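Local coordinates for formate dehydrogenase (Pyrobaculum aerophilum, PDB 1QP8), which binds NADPH and is probably an oxidoreductase of the D-isomer specific 2-hydroxyacid dehydrogenase family, perhaps reducing glyoxylate or hydroxypyruvate, at residues His187-Val192 against Arg211-Asp216; Asp235-Arg240 against Pro253-Thr258. All coordinates share one frame; numbering follows the deposited sequence.

Overall arrangement
Interactions 1 and 2 both belong to the NAD-binding domain, where loops leaving the parallel sheet meet the cofactor. Their centres lie about 14 Å apart, and they come in series along the chain. Interaction 1 is partly buried and pairs the loops after strands 177-180 and 205-208; backbone hydrogen bonds do most of the joining, with a small apolar contact. Interaction 2 is the more deeply buried: it sets the loop after strand 231-234 against the outermost strand within this chain, 255-257, and both its hydrogen bonds start from side chains. The adenine lies by 187-192, whereas Arg-211 and 235-240 approach the nicotinamide end. A probable hydrogen bond from Trp-238 NE1 to Leu-215 O joins the two contacts.

Interaction 1. Residues His187-Val192 against Arg211-Asp216; sequences HTRGLV and RAEVLD. With NDP (NADPH dihydro-nicotinamide-adenine-dinucleotide phosphate), chain C.
Two charged side chains of opposite sign, Arg-189 and Glu-213, meet here through the aliphatic part of the acid. They run side by side in the same direction, and Glu-213 CB lies over one face of the guanidinium, whose NH1 is 3.3 Å from Glu-213 CG. The two planar groups are turned 66° apart. Arg-189 NH1 stays 5.2 Å from Glu-213 OE2, the opposite charges near but not touching; OE2 makes a long, weak ion pair with Arg-240. The backbone does the firmer joining. Val-192 and Leu-215 form a single beta bridge: Val-192 N donates to Val-214 O at 3.2 Å, and Asp-216 N returns a bond to Val-192 O at 3.1 Å, the latter nearly straight (167°) and running along the C=O axis. Gly-190 N adds a weak bond to Glu-213 O. Both segments follow strands of the Rossmann-type sheet, and Asp-216 is the N-cap of helix 217-226, its OD2 bonding weakly to Gly-219 N. Beside the bridge, Val-192 CG1 packs against Leu-215 CD2 at 3.5 Å. Thr-188 crosses Val-214 obliquely; its OG1, in the crowded position between backbone N and carbonyl carbon, bonds to Asn-185 N and Pro-183 O, while CG2 turns to the adenine amino group of NADPH. At the other end of the cofactor, Arg-211 NE comes within 3.3 Å of the ribose atom O2D, which lies above one guanidinium face.

Interaction 2. Residues Asp235-Arg240 against Pro253-Thr258; sequences DVWWGR and PNVVAT. With NDP (NADPH dihydro-nicotinamide-adenine-dinucleotide phosphate), chain C.
The indole of Trp-237 meets strand 255-257 and Thr-258 largely with its edge: Thr-258 O, Val-256 O and Val-255 CG1 lie near the ring plane, and Phe-250 adds an edge-to-face ring contact. Trp-237 CG stands anti to the carbonyl carbon (chi1 -56°), and NE1 donates to Thr-258 O at 3.2 Å. That oxygen is 5° out of the indole plane, although the N-H arrives from above the carbonyl plane. Trp-237 CH2 meets Val-255 CG1 tip to tip, 3.9 Å away. An alanine in place of Trp-237 removes the indole N-H and would probably loosen the join of this loop to Val-255 and Thr-258. The side chains of Asp-235 and Thr-258 cross at about a right angle, and Asp-235 OD2 takes a bond from Thr-258 OG1 at 2.7 Å on its anti lone pair. Val-261 N also bonds OD2, and Ala-262 N bonds OD1. Asp-235 binds NADPH, its OD1 lying beside the carboxamide, 3.5 Å from N7N and 3.4 Å from O7N. Strand 255-257, outermost of the sheet within this chain, lies beside strand 231-234; helix 83-98 packs on Val-256 and Thr-258, helix 217-226 on Val-255, and Ile-101, Tyr-104 and Met-108 of the second subunit on residues 256-258.

Interaction 1. Residues His187-Val192 against Arg211-Asp216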
# COMPACT_ATOMS: atom_id res chain seq x y z
N HIS A 187 5.47 -23.92 18.33
CA HIS A 187 6.13 -22.79 18.97
C HIS A 187 5.43 -21.47 18.66
O HIS A 187 5.64 -20.48 19.37
CB HIS A 187 7.59 -22.69 18.52
CG HIS A 187 8.37 -23.95 18.73
ND1 HIS A 187 8.35 -25.00 17.84
CD2 HIS A 187 9.18 -24.33 19.75
CE1 HIS A 187 9.10 -25.98 18.30
NE2 HIS A 187 9.62 -25.60 19.46
N THR A 188 4.63 -21.44 17.60
CA THR A 188 3.92 -20.21 17.25
C THR A 188 2.47 -20.18 17.72
O THR A 188 1.88 -19.09 17.77
CB THR A 188 3.96 -19.91 15.72
OG1 THR A 188 3.37 -21.00 14.99
CG2 THR A 188 5.38 -19.66 15.27
N ARG A 189 1.88 -21.33 18.06
CA ARG A 189 0.50 -21.35 18.54
C ARG A 189 0.37 -20.23 19.57
O ARG A 189 1.36 -19.83 20.14
CB ARG A 189 0.18 -22.69 19.18
CG ARG A 189 -0.14 -23.79 18.20
CD ARG A 189 -1.64 -24.04 18.15
NE ARG A 189 -2.01 -24.78 16.95
CZ ARG A 189 -3.23 -24.77 16.42
NH1 ARG A 189 -4.20 -24.05 16.97
NH2 ARG A 189 -3.48 -25.44 15.31
N GLY A 190 -0.84 -19.72 19.81
CA GLY A 190 -1.03 -18.63 20.78
C GLY A 190 0.17 -17.82 21.25
O GLY A 190 0.23 -17.40 22.40
N LEU A 191 1.12 -17.58 20.35
CA LEU A 191 2.33 -16.85 20.68
C LEU A 191 2.04 -15.41 21.07
O LEU A 191 2.40 -14.97 22.17
CB LEU A 191 3.29 -16.87 19.49
CG LEU A 191 4.54 -16.02 19.70
CD1 LEU A 191 5.41 -16.74 20.70
CD2 LEU A 191 5.27 -15.80 18.39
N VAL A 192 1.42 -14.67 20.16
CA VAL A 192 1.07 -13.28 20.41
C VAL A 192 -0.16 -13.29 21.30
O VAL A 192 -1.17 -13.90 20.95
CB VAL A 192 0.69 -12.54 19.12
CG1 VAL A 192 0.14 -11.18 19.46
CG2 VAL A 192 1.91 -12.40 18.21
N ARG A 211 -1.09 -17.83 9.27
CA ARG A 211 -2.06 -18.51 10.12
C ARG A 211 -2.55 -17.72 11.37
O ARG A 211 -1.77 -17.16 12.13
CB ARG A 211 -1.54 -19.91 10.51
CG ARG A 211 -2.28 -21.05 9.82
CD ARG A 211 -2.78 -20.71 8.42
NE ARG A 211 -1.88 -21.15 7.35
CZ ARG A 211 -1.78 -20.56 6.16
NH1 ARG A 211 -2.51 -19.49 5.86
NH2 ARG A 211 -0.94 -21.05 5.24
N ALA A 212 -3.87 -17.69 11.55
CA ALA A 212 -4.52 -16.98 12.65
C ALA A 212 -4.21 -17.52 14.05
O ALA A 212 -4.04 -16.76 15.00
CB ALA A 212 -6.04 -16.97 12.43
N GLU A 213 -4.16 -18.85 14.17
CA GLU A 213 -3.90 -19.53 15.44
C GLU A 213 -2.69 -19.00 16.19
O GLU A 213 -2.55 -19.21 17.39
CB GLU A 213 -3.73 -21.03 15.19
CG GLU A 213 -5.01 -21.78 14.76
CD GLU A 213 -5.50 -21.42 13.35
OE1 GLU A 213 -4.74 -20.80 12.57
OE2 GLU A 213 -6.66 -21.79 13.02
N VAL A 214 -1.82 -18.30 15.46
CA VAL A 214 -0.60 -17.71 16.03
C VAL A 214 -0.96 -16.64 17.04
O VAL A 214 -0.15 -16.28 17.90
CB VAL A 214 0.25 -17.09 14.91
CG1 VAL A 214 1.34 -16.24 15.48
CG2 VAL A 214 0.85 -18.19 14.08
N LEU A 215 -2.17 -16.11 16.92
CA LEU A 215 -2.66 -15.09 17.83
C LEU A 215 -3.73 -15.70 18.71
O LEU A 215 -4.57 -16.46 18.23
CB LEU A 215 -3.28 -13.95 17.03
CG LEU A 215 -2.41 -13.19 16.04
CD1 LEU A 215 -3.23 -12.79 14.81
CD2 LEU A 215 -1.83 -11.97 16.73
N ASP A 216 -3.70 -15.39 19.99
CA ASP A 216 -4.71 -15.91 20.90
C ASP A 216 -5.99 -15.17 20.53
O ASP A 216 -6.12 -13.97 20.79
CB ASP A 216 -4.29 -15.64 22.35
CG ASP A 216 -5.44 -15.77 23.34
OD1 ASP A 216 -6.24 -16.73 23.26
OD2 ASP A 216 -5.52 -14.89 24.22
PA NDP C . 8.80 -19.65 5.33
O1A NDP C . 8.21 -20.88 5.95
O2A NDP C . 7.84 -19.84 4.21
O5B NDP C . 8.67 -18.99 6.83
C5B NDP C . 9.95 -19.12 7.58
C4B NDP C . 10.24 -17.79 8.38
O4B NDP C . 9.46 -17.65 9.63
C3B NDP C . 11.72 -17.69 8.91
O3B NDP C . 12.04 -16.34 9.20
C2B NDP C . 11.59 -18.64 10.10
O2B NDP C . 12.57 -18.82 11.05
C1B NDP C . 10.31 -18.17 10.68
N9A NDP C . 9.74 -19.10 11.59
C8A NDP C . 9.21 -20.35 11.40
N7A NDP C . 8.76 -20.88 12.54
C5A NDP C . 9.02 -19.92 13.47
C6A NDP C . 8.78 -19.86 14.90
N6A NDP C . 8.21 -20.91 15.52
N1A NDP C . 9.18 -18.72 15.57
C2A NDP C . 9.78 -17.69 14.85
N3A NDP C . 10.03 -17.66 13.56
C4A NDP C . 9.60 -18.81 12.92
O3 NDP C . 8.21 -18.22 5.08
PN NDP C . 6.91 -17.39 4.51
O1N NDP C . 7.14 -15.93 4.60
O2N NDP C . 6.54 -17.80 3.12
O5D NDP C . 5.65 -17.81 5.50
C5D NDP C . 4.96 -19.06 5.23
C4D NDP C . 3.78 -19.12 6.21
O4D NDP C . 2.87 -18.04 5.93
C3D NDP C . 2.99 -20.42 6.03
O3D NDP C . 3.56 -21.42 6.85
C2D NDP C . 1.55 -19.97 6.41
O2D NDP C . 1.28 -20.18 7.80
C1D NDP C . 1.49 -18.49 5.96
N1N NDP C . 0.82 -18.29 4.59
C2N NDP C . -0.37 -17.47 4.59
C3N NDP C . -1.00 -17.28 3.34
C7N NDP C . -2.30 -16.39 3.30
O7N NDP C . -2.74 -16.07 2.21
N7N NDP C . -2.85 -16.04 4.50
C4N NDP C . -0.53 -17.84 2.09
C5N NDP C . 0.66 -18.63 2.24
C6N NDP C . 1.33 -18.86 3.41
P2B NDP C . 13.57 -20.16 10.76
O1X NDP C . 14.42 -19.99 12.00
O2X NDP C . 12.61 -21.30 10.78
O3X NDP C . 14.20 -19.91 9.48

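Interaction 2. Residues Asp235-Arg240 against Pro253-Thr258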
# COMPACT_ATOMS: atom_id res chain seq x y z
N ASP A 235 -6.31 -11.51 6.77
CA ASP A 235 -6.77 -12.27 5.63
C ASP A 235 -6.92 -13.71 6.08
O ASP A 235 -7.37 -14.55 5.31
CB ASP A 235 -5.75 -12.21 4.51
CG ASP A 235 -6.13 -13.09 3.33
OD1 ASP A 235 -5.39 -14.07 3.04
OD2 ASP A 235 -7.17 -12.79 2.72
N VAL A 236 -6.53 -14.00 7.31
CA VAL A 236 -6.62 -15.36 7.82
C VAL A 236 -7.40 -15.43 9.12
O VAL A 236 -7.32 -14.53 9.94
CB VAL A 236 -5.24 -15.95 8.03
CG1 VAL A 236 -5.34 -17.47 8.11
CG2 VAL A 236 -4.34 -15.52 6.91
N TRP A 237 -8.13 -16.52 9.33
CA TRP A 237 -8.94 -16.58 10.53
C TRP A 237 -8.95 -17.89 11.28
O TRP A 237 -8.65 -18.94 10.71
CB TRP A 237 -10.36 -16.20 10.17
CG TRP A 237 -10.41 -14.88 9.53
CD1 TRP A 237 -10.20 -14.59 8.21
CD2 TRP A 237 -10.56 -13.64 10.21
NE1 TRP A 237 -10.20 -13.23 8.03
CE2 TRP A 237 -10.41 -12.62 9.24
CE3 TRP A 237 -10.79 -13.28 11.55
CZ2 TRP A 237 -10.49 -11.26 9.57
CZ3 TRP A 237 -10.87 -11.93 11.87
CH2 TRP A 237 -10.72 -10.94 10.88
N TRP A 238 -9.30 -17.82 12.56
CA TRP A 238 -9.37 -19.02 13.40
C TRP A 238 -10.38 -19.98 12.82
O TRP A 238 -10.21 -21.19 12.89
CB TRP A 238 -9.74 -18.64 14.83
CG TRP A 238 -8.72 -17.76 15.44
CD1 TRP A 238 -7.57 -18.15 16.07
CD2 TRP A 238 -8.68 -16.33 15.38
NE1 TRP A 238 -6.82 -17.05 16.41
CE2 TRP A 238 -7.48 -15.92 16.00
CE3 TRP A 238 -9.54 -15.36 14.86
CZ2 TRP A 238 -7.11 -14.58 16.11
CZ3 TRP A 238 -9.18 -14.01 14.98
CH2 TRP A 238 -7.97 -13.64 15.59
N GLY A 239 -11.44 -19.43 12.22
CA GLY A 239 -12.46 -20.27 11.63
C GLY A 239 -11.91 -21.07 10.46
O GLY A 239 -12.59 -21.96 9.94
N ARG A 240 -10.69 -20.74 10.03
CA ARG A 240 -10.04 -21.45 8.94
C ARG A 240 -11.01 -21.91 7.86
O ARG A 240 -11.39 -23.08 7.83
CB ARG A 240 -9.32 -22.69 9.49
CG ARG A 240 -7.82 -22.56 9.55
CD ARG A 240 -7.14 -23.85 9.98
NE ARG A 240 -5.70 -23.76 9.72
CZ ARG A 240 -5.15 -23.83 8.50
NH1 ARG A 240 -5.93 -24.00 7.43
NH2 ARG A 240 -3.84 -23.70 8.36
N PRO A 253 -16.19 -2.39 14.19
CA PRO A 253 -15.77 -1.36 13.25
C PRO A 253 -14.27 -1.21 13.08
O PRO A 253 -13.81 -0.67 12.08
CB PRO A 253 -16.47 -0.10 13.76
CG PRO A 253 -16.77 -0.41 15.18
CD PRO A 253 -17.17 -1.85 15.14
N ASN A 254 -13.49 -1.68 14.04
CA ASN A 254 -12.04 -1.57 13.92
C ASN A 254 -11.38 -2.85 13.44
O ASN A 254 -10.27 -3.19 13.87
CB ASN A 254 -11.43 -1.09 15.23
CG ASN A 254 -11.91 -1.87 16.42
OD1 ASN A 254 -13.03 -2.40 16.44
ND2 ASN A 254 -11.07 -1.92 17.46
N VAL A 255 -12.07 -3.57 12.56
CA VAL A 255 -11.52 -4.78 11.97
C VAL A 255 -11.66 -4.72 10.46
O VAL A 255 -12.66 -4.24 9.95
CB VAL A 255 -12.23 -6.06 12.47
CG1 VAL A 255 -11.76 -7.25 11.65
CG2 VAL A 255 -11.91 -6.32 13.94
N VAL A 256 -10.63 -5.17 9.75
CA VAL A 256 -10.68 -5.22 8.30
C VAL A 256 -10.45 -6.68 8.04
O VAL A 256 -9.50 -7.27 8.56
CB VAL A 256 -9.54 -4.45 7.62
CG1 VAL A 256 -9.51 -4.82 6.14
CG2 VAL A 256 -9.75 -2.92 7.79
N ALA A 257 -11.32 -7.29 7.24
CA ALA A 257 -11.19 -8.71 7.00
C ALA A 257 -11.36 -9.13 5.55
O ALA A 257 -12.22 -8.62 4.84
CB ALA A 257 -12.17 -9.43 7.85
N THR A 258 -10.51 -10.06 5.13
CA THR A 258 -10.56 -10.60 3.78
C THR A 258 -10.58 -12.12 3.94
O THR A 258 -9.97 -12.67 4.87
CB THR A 258 -9.37 -10.14 2.90
OG1 THR A 258 -8.13 -10.41 3.56
CG2 THR A 258 -9.49 -8.66 2.60
PA NDP C . 8.80 -19.65 5.33
O1A NDP C . 8.21 -20.88 5.95
O2A NDP C . 7.84 -19.84 4.21
O5B NDP C . 8.67 -18.99 6.83
C5B NDP C . 9.95 -19.12 7.58
C4B NDP C . 10.24 -17.79 8.38
O4B NDP C . 9.46 -17.65 9.63
C3B NDP C . 11.72 -17.69 8.91
O3B NDP C . 12.04 -16.34 9.20
C2B NDP C . 11.59 -18.64 10.10
O2B NDP C . 12.57 -18.82 11.05
C1B NDP C . 10.31 -18.17 10.68
N9A NDP C . 9.74 -19.10 11.59
C8A NDP C . 9.21 -20.35 11.40
N7A NDP C . 8.76 -20.88 12.54
C5A NDP C . 9.02 -19.92 13.47
C6A NDP C . 8.78 -19.86 14.90
N6A NDP C . 8.21 -20.91 15.52
N1A NDP C . 9.18 -18.72 15.57
C2A NDP C . 9.78 -17.69 14.85
N3A NDP C . 10.03 -17.66 13.56
C4A NDP C . 9.60 -18.81 12.92
O3 NDP C . 8.21 -18.22 5.08
PN NDP C . 6.91 -17.39 4.51
O1N NDP C . 7.14 -15.93 4.60
O2N NDP C . 6.54 -17.80 3.12
O5D NDP C . 5.65 -17.81 5.50
C5D NDP C . 4.96 -19.06 5.23
C4D NDP C . 3.78 -19.12 6.21
O4D NDP C . 2.87 -18.04 5.93
C3D NDP C . 2.99 -20.42 6.03
O3D NDP C . 3.56 -21.42 6.85
C2D NDP C . 1.55 -19.97 6.41
O2D NDP C . 1.28 -20.18 7.80
C1D NDP C . 1.49 -18.49 5.96
N1N NDP C . 0.82 -18.29 4.59
C2N NDP C . -0.37 -17.47 4.59
C3N NDP C . -1.00 -17.28 3.34
C7N NDP C . -2.30 -16.39 3.30
O7N NDP C . -2.74 -16.07 2.21
N7N NDP C . -2.85 -16.04 4.50
C4N NDP C . -0.53 -17.84 2.09
C5N NDP C . 0.66 -18.63 2.24
C6N NDP C . 1.33 -18.86 3.41
P2B NDP C . 13.57 -20.16 10.76
O1X NDP C . 14.42 -19.99 12.00
O2X NDP C . 12.61 -21.30 10.78
O3X NDP C . 14.20 -19.91 9.48